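Local coordinates for A207R protein, arginine decarboxylase (Paramecium bursaria Chlorella virus 1, PDB 2NV9) that decarboxylates arginine with the help of pyridoxal 5'-phosphate, as a viral relative of the eukaryotic ornithine decarboxylases, at residues P39-H44 with V247-E252; V47-D52 with F256-Y261; N63-C68 with P84-F89; D108-D113 with C128-R133. The protein carries 1 engineered substitution. All blocks are in the same frame, centred on the assembly; numbering follows the deposited sequence.

Overall arrangement
Four contacts tie together one TIM barrel and the site of its cofactor. From the N terminus, the chain opens interaction 1 at P39-H44 and interaction 2 at V47-D52. Interaction 3 then closes a short loop round helix 71-79, and interaction 4 does the same round helix 115-124. These two follow in series. They join through F89, which pairs with the strand that holds I109 and T111. Both nest inside the long loops that close at V247-E252 and F256-Y261. Interactions 1 and 2 cross, since their segments alternate. Interaction 1 zips the first barrel strand to the last; interaction 2 joins the elements that come after those two strands.

Interaction 1: P39-H44 with V247-E252; sequences PRVTPH and VTIVAE. With PLP (pyridoxal-5'-phosphate), chain J.
V247 O is gripped by two partners. R40 NH2 reaches it through a weak hydrogen bond of 3.3 Å. A water donates to V247 O at 2.8 Å and accepts from the same R40 NH2. A bend at chi3 (61°) turns the R40 guanidinium so that one face lies under I249 CD1, 3.6 Å from R40 CZ, with V247 O at the edge. R40 NH1 bonds to F242 O. A second water bridges R40 O and I249 N.

Beyond this the strands pair directly and in parallel. T42 N donates to I249 O (2.9 Å), A251 N to T42 O (3.2 Å) and H44 N to A251 O (2.9 Å). V41 shares a face with I249 and A251. Its CG1 is anti to the backbone N (chi1 -178°) and meets A251 CB at 3.7 Å, while CG2 packs on I249 CG2. H44 CD2 comes near V250 CB, and H44 ND1 bonds to F66 O of the next strand.

E252 follows the strand, and its OE1 lies 2.9 Å from N1 of the pyridoxal phosphate. This is the seam between first and last strands of a TIM barrel, with the cofactor at the strand C-termini.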
# COMPACT_ATOMS: atom_id res chain seq x y z
N PRO B 39 -22.46 23.35 -15.51
CA PRO B 39 -23.60 22.89 -16.32
C PRO B 39 -23.24 22.37 -17.71
O PRO B 39 -24.06 21.69 -18.29
CB PRO B 39 -24.51 24.12 -16.41
CG PRO B 39 -23.55 25.29 -16.26
CD PRO B 39 -22.54 24.81 -15.25
N ARG B 40 -22.05 22.65 -18.24
CA ARG B 40 -21.68 22.06 -19.55
C ARG B 40 -20.83 20.79 -19.51
O ARG B 40 -20.53 20.21 -20.56
CB ARG B 40 -20.96 23.07 -20.45
CG ARG B 40 -21.81 24.22 -20.96
CD ARG B 40 -21.02 25.08 -22.00
NE ARG B 40 -20.59 24.33 -23.19
CZ ARG B 40 -19.66 24.74 -24.07
NH1 ARG B 40 -19.04 25.91 -23.91
NH2 ARG B 40 -19.36 23.98 -25.12
N VAL B 41 -20.48 20.33 -18.30
CA VAL B 41 -19.43 19.36 -18.18
C VAL B 41 -20.01 18.04 -17.68
O VAL B 41 -20.58 17.97 -16.60
CB VAL B 41 -18.27 19.81 -17.22
CG1 VAL B 41 -17.14 18.74 -17.16
CG2 VAL B 41 -17.68 21.19 -17.59
N THR B 42 -19.84 17.01 -18.49
CA THR B 42 -20.33 15.69 -18.08
C THR B 42 -19.27 14.95 -17.28
O THR B 42 -18.20 14.69 -17.78
CB THR B 42 -20.74 14.83 -19.28
OG1 THR B 42 -21.80 15.49 -19.99
CG2 THR B 42 -21.16 13.47 -18.79
N PRO B 43 -19.58 14.61 -16.01
CA PRO B 43 -18.56 13.93 -15.21
C PRO B 43 -18.47 12.41 -15.50
O PRO B 43 -19.50 11.68 -15.51
CB PRO B 43 -18.99 14.20 -13.77
CG PRO B 43 -20.48 14.41 -13.84
CD PRO B 43 -20.84 14.83 -15.26
N HIS B 44 -17.24 11.97 -15.75
CA HIS B 44 -16.92 10.55 -15.86
C HIS B 44 -16.15 10.20 -14.57
O HIS B 44 -14.98 10.50 -14.47
CB HIS B 44 -16.06 10.31 -17.11
CG HIS B 44 -16.86 10.31 -18.39
ND1 HIS B 44 -17.02 9.17 -19.15
CD2 HIS B 44 -17.53 11.29 -19.03
CE1 HIS B 44 -17.77 9.45 -20.21
NE2 HIS B 44 -18.06 10.74 -20.17
N VAL B 247 -18.76 21.56 -29.11
CA VAL B 247 -17.78 20.88 -28.29
C VAL B 247 -18.48 20.26 -27.08
O VAL B 247 -19.25 20.93 -26.39
CB VAL B 247 -16.62 21.82 -27.85
CG1 VAL B 247 -15.68 21.13 -26.89
CG2 VAL B 247 -15.83 22.30 -29.11
N THR B 248 -18.23 18.97 -26.89
CA THR B 248 -18.62 18.26 -25.70
C THR B 248 -17.49 18.34 -24.67
O THR B 248 -16.35 17.96 -24.97
CB THR B 248 -18.87 16.80 -26.02
OG1 THR B 248 -19.95 16.71 -26.97
CG2 THR B 248 -19.20 16.02 -24.74
N ILE B 249 -17.81 18.81 -23.47
CA ILE B 249 -16.85 18.89 -22.39
C ILE B 249 -17.13 17.79 -21.34
O ILE B 249 -18.28 17.58 -20.92
CB ILE B 249 -16.84 20.29 -21.76
CG1 ILE B 249 -16.81 21.33 -22.90
CG2 ILE B 249 -15.64 20.45 -20.76
CD1 ILE B 249 -17.20 22.64 -22.48
N VAL B 250 -16.06 17.08 -20.97
CA VAL B 250 -16.14 16.07 -19.89
C VAL B 250 -15.05 16.32 -18.85
O VAL B 250 -14.15 17.12 -19.09
CB VAL B 250 -16.11 14.59 -20.43
CG1 VAL B 250 -17.21 14.41 -21.53
CG2 VAL B 250 -14.72 14.21 -20.95
N ALA B 251 -15.21 15.69 -17.70
CA ALA B 251 -14.20 15.70 -16.64
C ALA B 251 -14.01 14.26 -16.12
O ALA B 251 -14.85 13.40 -16.36
CB ALA B 251 -14.61 16.65 -15.51
N GLU B 252 -12.92 14.02 -15.40
CA GLU B 252 -12.69 12.71 -14.77
C GLU B 252 -12.57 12.86 -13.23
O GLU B 252 -11.52 12.55 -12.66
CB GLU B 252 -11.41 12.11 -15.35
CG GLU B 252 -11.37 12.09 -16.88
CD GLU B 252 -10.00 11.81 -17.44
OE1 GLU B 252 -9.03 11.95 -16.71
OE2 GLU B 252 -9.88 11.48 -18.63
N1 PLP J . -8.17 10.92 -14.18
C2 PLP J . -6.94 10.40 -14.23
C2A PLP J . -6.28 10.08 -15.59
C3 PLP J . -6.24 10.18 -13.04
O3 PLP J . -5.00 9.68 -13.14
C4 PLP J . -6.83 10.49 -11.81
C4A PLP J . -6.05 10.26 -10.45
O4A PLP J . -4.86 10.65 -10.30
C5 PLP J . -8.13 10.99 -11.81
C6 PLP J . -8.76 11.20 -13.04
C5A PLP J . -8.94 11.37 -10.57
O4P PLP J . -8.23 12.37 -9.80
P PLP J . -8.95 13.13 -8.62
O1P PLP J . -7.99 14.00 -7.90
O2P PLP J . -10.21 13.90 -9.12
O3P PLP J . -9.46 11.94 -7.63
O HOH W 1 -20.44 19.74 -23.13
O HOH W 2 -21.16 21.79 -24.55

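Interaction 2: V47-D52 with F256-Y261; sequences VKCNND and FFAEHY. With PLP (pyridoxal-5'-phosphate), chain J.
Y261 OH donates to D52 OD1 over 2.7 Å. The bond joins the loop after the first strand of the TIM barrel to the segment that leads from helix 255-258 toward strand 262-274. Both side chains have CG anti to the backbone N, with chi1 at 178° in each, and they meet at about a right angle. The hydroxyl comes from above the carboxylate plane, 47° out of it. D52 is the N-cap of helix 53-61. Its OD1 also takes L55 N, and its OD2 bonds to Y371 OH, so the carboxylate is fixed at both oxygens.

N50 forms an Asx turn: its OD1 accepts from D52 N at 3.0 Å. This holds the amide with its ND2 near the edge of the Y261 ring, 3.8 Å from CD2. The amide and ring planes stand 69° apart. ND2 itself bonds to G351 O. A258 CB touches C49 SG at 3.7 Å and N50 CB at 3.8 Å.

K48 sits next to C49 but does not touch the helix; it leads instead to the cofactor. Its NZ is covalently linked to C4A of the pyridoxal phosphate, though the bond is stretched to 2.1 Å in the model.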
# COMPACT_ATOMS: atom_id res chain seq x y z
N VAL B 47 -13.32 5.73 -11.15
CA VAL B 47 -13.67 4.59 -10.27
C VAL B 47 -12.49 4.16 -9.35
O VAL B 47 -12.72 3.65 -8.26
CB VAL B 47 -14.48 3.38 -10.96
CG1 VAL B 47 -15.03 3.69 -12.38
CG2 VAL B 47 -13.83 1.96 -10.80
N LYS B 48 -11.26 4.44 -9.78
CA LYS B 48 -10.06 4.08 -8.97
C LYS B 48 -10.07 4.75 -7.60
O LYS B 48 -9.51 4.23 -6.67
CB LYS B 48 -8.77 4.40 -9.69
CG LYS B 48 -8.63 5.89 -9.98
CD LYS B 48 -7.26 6.18 -10.54
CE LYS B 48 -7.18 7.65 -10.76
NZ LYS B 48 -5.84 8.22 -10.44
N CYS B 49 -10.73 5.89 -7.48
CA CYS B 49 -10.75 6.66 -6.25
C CYS B 49 -11.55 5.95 -5.14
O CYS B 49 -11.19 6.03 -3.98
CB CYS B 49 -11.33 8.06 -6.52
SG CYS B 49 -11.36 9.14 -5.10
N ASN B 50 -12.64 5.27 -5.54
CA ASN B 50 -13.48 4.51 -4.62
C ASN B 50 -14.42 3.65 -5.47
O ASN B 50 -15.27 4.17 -6.17
CB ASN B 50 -14.32 5.40 -3.67
CG ASN B 50 -14.98 4.61 -2.52
OD1 ASN B 50 -15.27 3.42 -2.64
ND2 ASN B 50 -15.24 5.29 -1.40
N ASN B 51 -14.22 2.36 -5.42
CA ASN B 51 -14.98 1.45 -6.29
C ASN B 51 -16.09 0.72 -5.54
O ASN B 51 -16.59 -0.32 -6.00
CB ASN B 51 -14.03 0.44 -6.94
CG ASN B 51 -13.23 -0.34 -5.92
OD1 ASN B 51 -13.50 -0.29 -4.70
ND2 ASN B 51 -12.23 -1.09 -6.40
N ASP B 52 -16.48 1.27 -4.38
CA ASP B 52 -17.64 0.77 -3.63
C ASP B 52 -18.86 0.56 -4.58
O ASP B 52 -19.24 1.46 -5.34
CB ASP B 52 -17.95 1.78 -2.53
CG ASP B 52 -19.17 1.41 -1.69
OD1 ASP B 52 -20.28 1.91 -2.02
OD2 ASP B 52 -19.02 0.63 -0.73
N PHE B 256 -13.71 14.57 -5.81
CA PHE B 256 -14.86 15.49 -5.70
C PHE B 256 -16.09 14.78 -5.11
O PHE B 256 -16.74 15.29 -4.21
CB PHE B 256 -15.20 16.16 -7.05
CG PHE B 256 -16.28 17.21 -6.95
CD1 PHE B 256 -15.94 18.58 -6.77
CD2 PHE B 256 -17.62 16.86 -7.01
CE1 PHE B 256 -16.94 19.55 -6.67
CE2 PHE B 256 -18.62 17.84 -6.89
CZ PHE B 256 -18.28 19.18 -6.72
N PHE B 257 -16.36 13.58 -5.64
CA PHE B 257 -17.54 12.81 -5.24
C PHE B 257 -17.24 11.84 -4.10
O PHE B 257 -18.07 11.66 -3.23
CB PHE B 257 -18.15 12.07 -6.45
CG PHE B 257 -18.71 13.00 -7.49
CD1 PHE B 257 -19.80 13.82 -7.20
CD2 PHE B 257 -18.14 13.06 -8.76
CE1 PHE B 257 -20.32 14.69 -8.14
CE2 PHE B 257 -18.67 13.94 -9.73
CZ PHE B 257 -19.75 14.75 -9.41
N ALA B 258 -16.06 11.24 -4.09
CA ALA B 258 -15.76 10.18 -3.13
C ALA B 258 -15.36 10.67 -1.71
O ALA B 258 -15.70 10.03 -0.71
CB ALA B 258 -14.74 9.19 -3.72
N GLU B 259 -14.68 11.82 -1.62
CA GLU B 259 -14.14 12.30 -0.36
C GLU B 259 -15.14 12.29 0.79
O GLU B 259 -14.85 11.71 1.81
CB GLU B 259 -13.52 13.71 -0.50
CG GLU B 259 -12.83 14.18 0.79
CD GLU B 259 -12.24 15.58 0.67
OE1 GLU B 259 -12.31 16.12 -0.44
OE2 GLU B 259 -11.73 16.14 1.68
N HIS B 260 -16.30 12.90 0.60
CA HIS B 260 -17.33 13.05 1.65
C HIS B 260 -18.31 11.89 1.74
O HIS B 260 -19.24 11.94 2.55
CB HIS B 260 -18.09 14.36 1.46
CG HIS B 260 -17.20 15.56 1.38
ND1 HIS B 260 -16.30 15.89 2.37
CD2 HIS B 260 -17.04 16.49 0.40
CE1 HIS B 260 -15.62 16.97 2.02
NE2 HIS B 260 -16.06 17.36 0.83
N TYR B 261 -18.12 10.87 0.90
CA TYR B 261 -19.03 9.72 0.84
C TYR B 261 -19.03 8.91 2.15
O TYR B 261 -20.07 8.42 2.57
CB TYR B 261 -18.64 8.82 -0.33
CG TYR B 261 -19.46 7.54 -0.49
CD1 TYR B 261 -20.86 7.57 -0.54
CD2 TYR B 261 -18.82 6.30 -0.63
CE1 TYR B 261 -21.61 6.39 -0.71
CE2 TYR B 261 -19.56 5.11 -0.80
CZ TYR B 261 -20.95 5.17 -0.83
OH TYR B 261 -21.69 4.01 -1.00
N1 PLP J . -8.17 10.92 -14.18
C2 PLP J . -6.94 10.40 -14.23
C2A PLP J . -6.28 10.08 -15.59
C3 PLP J . -6.24 10.18 -13.04
O3 PLP J . -5.00 9.68 -13.14
C4 PLP J . -6.83 10.49 -11.81
C4A PLP J . -6.05 10.26 -10.45
O4A PLP J . -4.86 10.65 -10.30
C5 PLP J . -8.13 10.99 -11.81
C6 PLP J . -8.76 11.20 -13.04
C5A PLP J . -8.94 11.37 -10.57
O4P PLP J . -8.23 12.37 -9.80
P PLP J . -8.95 13.13 -8.62
O1P PLP J . -7.99 14.00 -7.90
O2P PLP J . -10.21 13.90 -9.12
O3P PLP J . -9.46 11.94 -7.63

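Interaction 3: N63-C68 with P84-F89; sequences NVNFDC and PSRIIF
Strands 65-68 and 87-89 run parallel, 18° apart, and F66 N donates to R86 O (2.9 Å), I88 N to F66 O (2.9 Å) and C68 N to I88 O (3.0 Å). The CA of I87 adds a weaker C-H contact to F66 O.

R86 lies along the entry to strand 65-68. Its chain is bent at chi2 and chi3 (-144° and -110°). It passes alongside N65, where the modelled fit is too tight to be relied on. The bends bring R86 NH1 to V64 O, a weak hydrogen bond of 3.2 Å. NH1 also bonds to C60 O, a carbonyl at the end of helix 53-61. That end is a Schellman motif with N63 as its C-prime residue, so the arginine ties the strand entry to the helix terminus.

Further along, C68 SG meets I87 CG2 at 3.7 Å. F89 CD1 approaches C68 O to 3.3 Å, with the ring oblique to that oxygen.

The two strands and helix 71-79 form one beta-alpha-beta crossover of the barrel. F66, C68 and I87 point to the helix and pack on V77. D67 and I88 point the other way, where I88 touches H44 and D67 reaches E252 and the pyridoxal phosphate. Strand 41-46 pairs with the far edge of strand 65-68, and F89 hands the sheet on to strand 109-112.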
# COMPACT_ATOMS: atom_id res chain seq x y z
N ASN B 63 -27.12 9.34 -13.73
CA ASN B 63 -26.65 9.66 -15.07
C ASN B 63 -25.22 10.21 -15.12
O ASN B 63 -24.89 11.01 -16.02
CB ASN B 63 -27.67 10.56 -15.81
CG ASN B 63 -29.01 9.89 -15.99
OD1 ASN B 63 -29.08 8.67 -16.23
ND2 ASN B 63 -30.10 10.65 -15.78
N VAL B 64 -24.39 9.83 -14.15
CA VAL B 64 -22.98 10.18 -14.20
C VAL B 64 -22.23 9.07 -14.92
O VAL B 64 -22.56 7.89 -14.76
CB VAL B 64 -22.34 10.66 -12.80
CG1 VAL B 64 -23.30 10.58 -11.64
CG2 VAL B 64 -20.98 10.01 -12.49
N ASN B 65 -21.28 9.45 -15.75
CA ASN B 65 -20.52 8.50 -16.53
C ASN B 65 -19.26 8.00 -15.79
O ASN B 65 -19.09 8.27 -14.59
CB ASN B 65 -20.23 9.10 -17.93
CG ASN B 65 -21.51 9.20 -18.78
OD1 ASN B 65 -22.58 8.79 -18.35
ND2 ASN B 65 -21.39 9.77 -19.97
N PHE B 66 -18.38 7.29 -16.48
CA PHE B 66 -17.28 6.59 -15.82
C PHE B 66 -15.93 6.69 -16.51
O PHE B 66 -15.82 6.65 -17.75
CB PHE B 66 -17.68 5.11 -15.57
CG PHE B 66 -18.83 4.97 -14.65
CD1 PHE B 66 -18.64 4.95 -13.27
CD2 PHE B 66 -20.12 4.89 -15.16
CE1 PHE B 66 -19.73 4.83 -12.40
CE2 PHE B 66 -21.22 4.74 -14.30
CZ PHE B 66 -21.04 4.71 -12.94
N ASP B 67 -14.89 6.86 -15.68
CA ASP B 67 -13.51 6.83 -16.11
C ASP B 67 -12.94 5.53 -15.54
O ASP B 67 -12.76 5.41 -14.30
CB ASP B 67 -12.75 8.08 -15.57
CG ASP B 67 -11.25 7.92 -15.54
OD1 ASP B 67 -10.58 8.75 -14.86
OD2 ASP B 67 -10.70 6.99 -16.15
N CYS B 68 -12.67 4.57 -16.42
CA CYS B 68 -12.08 3.28 -16.01
C CYS B 68 -10.60 3.18 -16.39
O CYS B 68 -10.23 3.59 -17.47
CB CYS B 68 -12.86 2.10 -16.61
SG CYS B 68 -14.57 1.95 -16.03
N PRO B 84 -21.72 0.59 -22.09
CA PRO B 84 -20.35 0.81 -22.54
C PRO B 84 -20.12 2.22 -23.09
O PRO B 84 -18.99 2.74 -22.96
CB PRO B 84 -20.17 -0.23 -23.66
CG PRO B 84 -21.18 -1.31 -23.34
CD PRO B 84 -22.32 -0.61 -22.73
N SER B 85 -21.14 2.84 -23.69
CA SER B 85 -21.01 4.22 -24.25
C SER B 85 -20.68 5.28 -23.19
O SER B 85 -20.22 6.38 -23.50
CB SER B 85 -22.29 4.62 -24.98
OG SER B 85 -23.39 4.48 -24.11
N ARG B 86 -20.92 4.93 -21.93
CA ARG B 86 -20.69 5.85 -20.80
C ARG B 86 -19.29 5.74 -20.18
O ARG B 86 -18.98 6.45 -19.23
CB ARG B 86 -21.73 5.57 -19.72
CG ARG B 86 -23.17 5.93 -20.11
CD ARG B 86 -23.83 6.45 -18.85
NE ARG B 86 -24.81 5.55 -18.36
CZ ARG B 86 -25.38 5.60 -17.16
NH1 ARG B 86 -25.04 6.51 -16.23
NH2 ARG B 86 -26.33 4.70 -16.89
N ILE B 87 -18.47 4.83 -20.70
CA ILE B 87 -17.13 4.59 -20.18
C ILE B 87 -16.05 5.17 -21.10
O ILE B 87 -16.08 4.95 -22.33
CB ILE B 87 -16.90 3.06 -19.99
CG1 ILE B 87 -17.93 2.49 -19.01
CG2 ILE B 87 -15.48 2.78 -19.51
CD1 ILE B 87 -17.98 0.99 -18.96
N ILE B 88 -15.13 5.93 -20.52
CA ILE B 88 -13.87 6.30 -21.19
C ILE B 88 -12.71 5.50 -20.51
O ILE B 88 -12.62 5.46 -19.30
CB ILE B 88 -13.61 7.83 -21.12
CG1 ILE B 88 -14.78 8.63 -21.77
CG2 ILE B 88 -12.20 8.19 -21.71
CD1 ILE B 88 -14.59 10.24 -21.53
N PHE B 89 -11.91 4.82 -21.31
CA PHE B 89 -10.78 4.04 -20.82
C PHE B 89 -9.62 5.10 -20.69
O PHE B 89 -8.74 5.19 -21.56
CB PHE B 89 -10.39 2.97 -21.84
CG PHE B 89 -9.56 1.83 -21.27
CD1 PHE B 89 -8.84 2.00 -20.07
CD2 PHE B 89 -9.49 0.61 -21.93
CE1 PHE B 89 -8.06 0.97 -19.55
CE2 PHE B 89 -8.72 -0.43 -21.42
CZ PHE B 89 -8.00 -0.24 -20.21

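Interaction 4: D108-D113 with C128-R133; sequences DIATFD and CKMILR
A110 O accepts from I131 N at 2.8 Å, one rung of a ladder of five backbone hydrogen bonds. Within it K129 N donates to D108 O (2.7 Å), A110 N to K129 O, F112 N to I131 O, and R133 N to F112 O. The strands run parallel. Four C-H contacts from CA atoms to the same carbonyls fill in between the bonds. The closest joins T111 CA and I131 O at 3.1 Å.

The apolar contacts fall mainly on two faces. On one, I109 CG2 meets I131 CD1 at 3.7 Å, and T111 CG2 lies near I131 CB. On the other are A110, M130, F112 and L132, and A110 CB touches M130 CE. F112 has its CG between the backbone N and the carbonyl carbon (chi1 74°), which swings the ring across to the neighbouring strand. There CD2 meets M130 CB at 3.8 Å and CE2 meets L132 CB. L132 CD2 stands over one ring face, a CH-pi contact 4.2 Å from the centroid of the F112 ring and 20° off its normal. C128 SG, just before the strand, comes to 3.8 Å from A110 CB.

Polar side chains gather near the strand ends. A water bonds T111 OG1 at 2.7 Å and weakly bridges to R133 NH1. D113 OD2 bonds to T92 OG1 and G150 N, while D113 OD1 makes a salt bridge to R272 of the second subunit. The side chain of R133 touches the pyridoxal phosphate.

F112 and M130 also pack on helix 115-124, which links the strands. The whole is a beta-alpha-beta unit of a TIM barrel, with its strand C-termini at the cofactor site.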
# COMPACT_ATOMS: atom_id res chain seq x y z
N ASP B 108 -15.08 2.04 -26.30
CA ASP B 108 -14.58 2.46 -27.63
C ASP B 108 -14.04 3.91 -27.66
O ASP B 108 -13.87 4.53 -28.73
CB ASP B 108 -15.66 2.27 -28.72
CG ASP B 108 -16.13 0.82 -28.85
OD1 ASP B 108 -15.44 -0.10 -28.36
OD2 ASP B 108 -17.20 0.61 -29.48
N ILE B 109 -13.76 4.44 -26.46
CA ILE B 109 -13.05 5.70 -26.29
C ILE B 109 -11.93 5.50 -25.25
O ILE B 109 -12.17 4.95 -24.17
CB ILE B 109 -13.95 6.85 -25.75
CG1 ILE B 109 -15.12 7.13 -26.68
CG2 ILE B 109 -13.14 8.16 -25.62
CD1 ILE B 109 -16.18 6.17 -26.51
N ALA B 110 -10.72 5.95 -25.58
CA ALA B 110 -9.57 5.85 -24.66
C ALA B 110 -8.59 7.00 -24.87
O ALA B 110 -8.64 7.68 -25.89
CB ALA B 110 -8.84 4.53 -24.85
N THR B 111 -7.66 7.16 -23.92
CA THR B 111 -6.61 8.19 -24.05
C THR B 111 -5.27 7.58 -24.50
O THR B 111 -5.04 6.36 -24.39
CB THR B 111 -6.40 8.94 -22.69
OG1 THR B 111 -6.01 7.99 -21.69
CG2 THR B 111 -7.67 9.62 -22.26
N PHE B 112 -4.36 8.44 -24.97
CA PHE B 112 -2.99 8.01 -25.30
C PHE B 112 -2.02 9.21 -25.17
O PHE B 112 -2.46 10.34 -25.13
CB PHE B 112 -2.90 7.41 -26.72
CG PHE B 112 -2.97 8.44 -27.82
CD1 PHE B 112 -1.81 8.80 -28.51
CD2 PHE B 112 -4.17 9.09 -28.12
CE1 PHE B 112 -1.86 9.72 -29.53
CE2 PHE B 112 -4.21 10.08 -29.12
CZ PHE B 112 -3.05 10.37 -29.84
N ASP B 113 -0.74 8.90 -25.10
CA ASP B 113 0.32 9.93 -25.05
C ASP B 113 1.63 9.47 -25.72
O ASP B 113 2.68 10.12 -25.53
CB ASP B 113 0.52 10.44 -23.61
CG ASP B 113 1.01 9.35 -22.62
OD1 ASP B 113 1.68 8.37 -23.04
OD2 ASP B 113 0.74 9.51 -21.40
N CYS B 128 -11.35 2.14 -31.86
CA CYS B 128 -11.37 2.93 -30.66
C CYS B 128 -11.11 4.43 -30.96
O CYS B 128 -10.16 4.78 -31.65
CB CYS B 128 -10.36 2.37 -29.62
SG CYS B 128 -10.52 3.11 -27.97
N LYS B 129 -12.00 5.30 -30.49
CA LYS B 129 -11.83 6.72 -30.68
C LYS B 129 -10.83 7.25 -29.64
O LYS B 129 -10.97 6.97 -28.46
CB LYS B 129 -13.17 7.47 -30.54
CG LYS B 129 -14.37 6.87 -31.36
CD LYS B 129 -14.05 6.81 -32.81
CE LYS B 129 -15.24 6.24 -33.66
NZ LYS B 129 -15.32 4.77 -33.47
N MET B 130 -9.87 8.05 -30.07
CA MET B 130 -8.74 8.40 -29.18
C MET B 130 -8.74 9.85 -28.67
O MET B 130 -9.03 10.81 -29.40
CB MET B 130 -7.41 8.02 -29.83
CG MET B 130 -7.28 6.53 -30.28
SD MET B 130 -7.62 5.32 -28.94
CE MET B 130 -6.29 5.85 -27.79
N ILE B 131 -8.35 10.01 -27.40
CA ILE B 131 -8.21 11.32 -26.82
C ILE B 131 -6.76 11.50 -26.45
O ILE B 131 -6.21 10.75 -25.67
CB ILE B 131 -9.15 11.56 -25.58
CG1 ILE B 131 -10.62 11.44 -26.00
CG2 ILE B 131 -8.77 12.90 -24.87
CD1 ILE B 131 -11.59 11.47 -24.88
N LEU B 132 -6.13 12.50 -27.05
CA LEU B 132 -4.74 12.75 -26.79
C LEU B 132 -4.58 13.44 -25.44
O LEU B 132 -5.15 14.51 -25.18
CB LEU B 132 -4.17 13.57 -27.95
CG LEU B 132 -2.67 13.84 -28.14
CD1 LEU B 132 -2.39 15.32 -28.23
CD2 LEU B 132 -1.68 13.07 -27.26
N ARG B 133 -3.77 12.84 -24.58
CA ARG B 133 -3.52 13.41 -23.26
C ARG B 133 -2.24 14.25 -23.27
O ARG B 133 -1.14 13.75 -23.57
CB ARG B 133 -3.47 12.35 -22.15
CG ARG B 133 -3.36 12.99 -20.74
CD ARG B 133 -3.31 11.96 -19.64
NE ARG B 133 -2.77 12.49 -18.36
CZ ARG B 133 -2.69 11.77 -17.24
NH1 ARG B 133 -3.12 10.50 -17.25
NH2 ARG B 133 -2.21 12.31 -16.11
O HOH W 3 -5.42 9.27 -19.37